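Local coordinates for protein amidohydrolase (Thermotoga maritima, PDB 3OOQ) that belongs to the TIM-barrel amidohydrolases and may hydrolyse cyclic amides such as allantoin, though its true substrate is uncertain, at residues G298-L303 against A341-L346. Numbering follows the deposited sequence.
Sequences GVLIAL and AKILGL
The peptide plane joining Ile301 to Ala302 is covered on one face by the Ile343 CD1 methyl, almost straight above Ala302 N at 3.7 Å; the Ile301 side chain leaves from the other face. At the plane's edge, Ile301 O accepts a hydrogen bond from Asn339 ND2. This packs helix 338-343 of the TIM-barrel amidohydrolase fold against strand 301-303, whose parallel neighbour, strand 269-271, pairs with Ala302 through backbone hydrogen bonds at Val269 and Val271. No hydrogen bond joins the two segments; carbon-to-carbon packing and the methyl on the peptide face hold them together. Ile343 carries the contact: CG1 is anti to its carbonyl carbon (chi1 -67°), and CD1, extended beyond it, also meets Ala302 CB at 3.8 Å. Leu300 and Ile343 run alongside one another pointing opposite ways, Leu300 CD2 lying 3.8 Å from Ile343 CG1. The same CD2 touches Lys342 CG at 4.1 Å, the two side chains crossing at about a right angle at the more open end of the contact. Pro268 also packs on Ile343. An alanine in place of Ile343 would probably open a gap beside Leu300 CD2 and take the CD1 methyl from the Ala302 methyl and the peptide face. Just beyond, the helix ends in a Schellman motif at Gly345 (phi 73°): Gly345 N bonds to Lys342 O at 2.9 Å, and Leu346 N to Ala341 O at 2.8 Å.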
ATOM      1  N   GLY F 298      12.885  45.312 -25.034  1.00 29.36           N
ATOM      2  CA  GLY F 298      11.573  45.892 -25.303  1.00 27.83           C
ATOM      3  C   GLY F 298      10.388  45.011 -24.943  1.00 25.92           C
ATOM      4  O   GLY F 298       9.318  45.138 -25.532  1.00 25.48           O
ATOM      5  N   VAL F 299      10.583  44.119 -23.971  1.00 24.32           N
ATOM      6  CA  VAL F 299       9.498  43.306 -23.435  1.00 22.28           C
ATOM      7  C   VAL F 299       8.823  44.058 -22.300  1.00 21.47           C
ATOM      8  O   VAL F 299       9.491  44.632 -21.434  1.00 20.38           O
ATOM      9  CB  VAL F 299      10.011  41.930 -22.937  1.00 22.14           C
ATOM     10  CG1 VAL F 299       8.821  41.001 -22.484  1.00 16.29           C
ATOM     11  CG2 VAL F 299      10.812  41.243 -24.035  1.00 16.69           C
ATOM     12  N   LEU F 300       7.494  44.042 -22.312  1.00 21.33           N
ATOM     13  CA  LEU F 300       6.710  44.537 -21.204  1.00 21.98           C
ATOM     14  C   LEU F 300       6.718  43.532 -20.031  1.00 22.54           C
ATOM     15  O   LEU F 300       6.224  42.412 -20.150  1.00 21.99           O
ATOM     16  CB  LEU F 300       5.273  44.828 -21.646  1.00 22.04           C
ATOM     17  CG  LEU F 300       4.340  45.226 -20.498  1.00 30.35           C
ATOM     18  CD1 LEU F 300       4.714  46.610 -19.973  1.00 22.69           C
ATOM     19  CD2 LEU F 300       2.894  45.187 -20.950  1.00 22.77           C
ATOM     20  N   ILE F 301       7.271  43.953 -18.897  1.00 22.65           N
ATOM     21  CA  ILE F 301       7.417  43.074 -17.751  1.00 22.13           C
ATOM     22  C   ILE F 301       6.904  43.702 -16.463  1.00 22.57           C
ATOM     23  O   ILE F 301       6.858  44.947 -16.328  1.00 22.46           O
ATOM     24  CB  ILE F 301       8.895  42.600 -17.553  1.00 22.07           C
ATOM     25  CG1 ILE F 301       9.778  43.732 -16.992  1.00 22.42           C
ATOM     26  CG2 ILE F 301       9.442  42.007 -18.830  1.00 21.46           C
ATOM     27  CD1 ILE F 301      11.242  43.322 -16.664  1.00 22.34           C
ATOM     28  N   ALA F 302       6.482  42.829 -15.544  1.00 21.63           N
ATOM     29  CA  ALA F 302       6.197  43.197 -14.162  1.00 21.81           C
ATOM     30  C   ALA F 302       7.023  42.285 -13.274  1.00 22.10           C
ATOM     31  O   ALA F 302       7.480  41.213 -13.705  1.00 22.62           O
ATOM     32  CB  ALA F 302       4.723  43.026 -13.824  1.00 21.15           C
ATOM     33  N   LEU F 303       7.209  42.714 -12.038  1.00 21.88           N
ATOM     34  CA  LEU F 303       7.938  41.924 -11.060  1.00 22.42           C
ATOM     35  C   LEU F 303       7.013  41.383  -9.965  1.00 23.35           C
ATOM     36  O   LEU F 303       6.318  42.162  -9.295  1.00 23.49           O
ATOM     37  CB  LEU F 303       9.075  42.747 -10.453  1.00 21.32           C
ATOM     38  CG  LEU F 303       9.958  42.096  -9.379  1.00 29.86           C
ATOM     39  CD1 LEU F 303      10.687  40.842  -9.896  1.00 21.45           C
ATOM     40  CD2 LEU F 303      10.953  43.117  -8.834  1.00 21.22           C
ATOM     41  N   ALA F 341      -0.071  46.913 -13.498  1.00 20.13           N
ATOM     42  CA  ALA F 341      -1.405  47.469 -13.800  1.00 19.92           C
ATOM     43  C   ALA F 341      -1.821  47.219 -15.264  1.00 19.53           C
ATOM     44  O   ALA F 341      -2.952  46.806 -15.556  1.00 18.39           O
ATOM     45  CB  ALA F 341      -1.453  48.962 -13.483  1.00 20.01           C
ATOM     46  N   LYS F 342      -0.893  47.480 -16.169  1.00 21.01           N
ATOM     47  CA  LYS F 342      -1.159  47.409 -17.603  1.00 23.55           C
ATOM     48  C   LYS F 342      -1.361  45.934 -18.017  1.00 23.74           C
ATOM     49  O   LYS F 342      -2.307  45.611 -18.729  1.00 24.65           O
ATOM     50  CB  LYS F 342      -0.019  48.112 -18.370  1.00 26.12           C
ATOM     51  CG  LYS F 342       0.050  47.893 -19.877  1.00 40.34           C
ATOM     52  CD  LYS F 342      -0.681  48.982 -20.633  1.00 31.25           C
ATOM     53  CE  LYS F 342      -0.658  48.769 -22.149  1.00 40.97           C
ATOM     54  NZ  LYS F 342       0.513  49.474 -22.746  1.00 34.16           N
ATOM     55  N   ILE F 343      -0.497  45.044 -17.528  1.00 23.12           N
ATOM     56  CA  ILE F 343      -0.631  43.596 -17.773  1.00 22.13           C
ATOM     57  C   ILE F 343      -1.980  43.063 -17.286  1.00 22.02           C
ATOM     58  O   ILE F 343      -2.576  42.173 -17.914  1.00 22.65           O
ATOM     59  CB  ILE F 343       0.567  42.813 -17.171  1.00 21.79           C
ATOM     60  CG1 ILE F 343       1.849  43.172 -17.941  1.00 16.46           C
ATOM     61  CG2 ILE F 343       0.299  41.293 -17.201  1.00 17.72           C
ATOM     62  CD1 ILE F 343       3.158  42.792 -17.263  1.00 21.24           C
ATOM     63  N   LEU F 344      -2.495  43.661 -16.215  1.00 20.81           N
ATOM     64  CA  LEU F 344      -3.793  43.289 -15.664  1.00 20.71           C
ATOM     65  C   LEU F 344      -5.003  43.954 -16.330  1.00 21.12           C
ATOM     66  O   LEU F 344      -6.142  43.657 -15.970  1.00 21.06           O
ATOM     67  CB  LEU F 344      -3.803  43.548 -14.144  1.00 20.73           C
ATOM     68  CG  LEU F 344      -2.773  42.778 -13.301  1.00 22.70           C
ATOM     69  CD1 LEU F 344      -2.719  43.249 -11.819  1.00 20.53           C
ATOM     70  CD2 LEU F 344      -3.038  41.288 -13.372  1.00 20.70           C
ATOM     71  N   GLY F 345      -4.761  44.844 -17.299  1.00 21.00           N
ATOM     72  CA  GLY F 345      -5.837  45.600 -17.956  1.00 20.50           C
ATOM     73  C   GLY F 345      -6.447  46.687 -17.078  1.00 20.73           C
ATOM     74  O   GLY F 345      -7.595  47.069 -17.266  1.00 20.54           O
ATOM     75  N   LEU F 346      -5.658  47.227 -16.149  1.00 21.08           N
ATOM     76  CA  LEU F 346      -6.163  48.113 -15.108  1.00 21.89           C
ATOM     77  C   LEU F 346      -5.345  49.406 -14.914  1.00 23.34           C
ATOM     78  O   LEU F 346      -5.471  50.077 -13.879  1.00 23.17           O
ATOM     79  CB  LEU F 346      -6.235  47.335 -13.769  1.00 21.65           C
ATOM     80  CG  LEU F 346      -7.301  46.234 -13.682  1.00 20.38           C
ATOM     81  CD1 LEU F 346      -7.068  45.353 -12.452  1.00 21.27           C
ATOM     82  CD2 LEU F 346      -8.724  46.811 -13.694  1.00 21.52           C
TER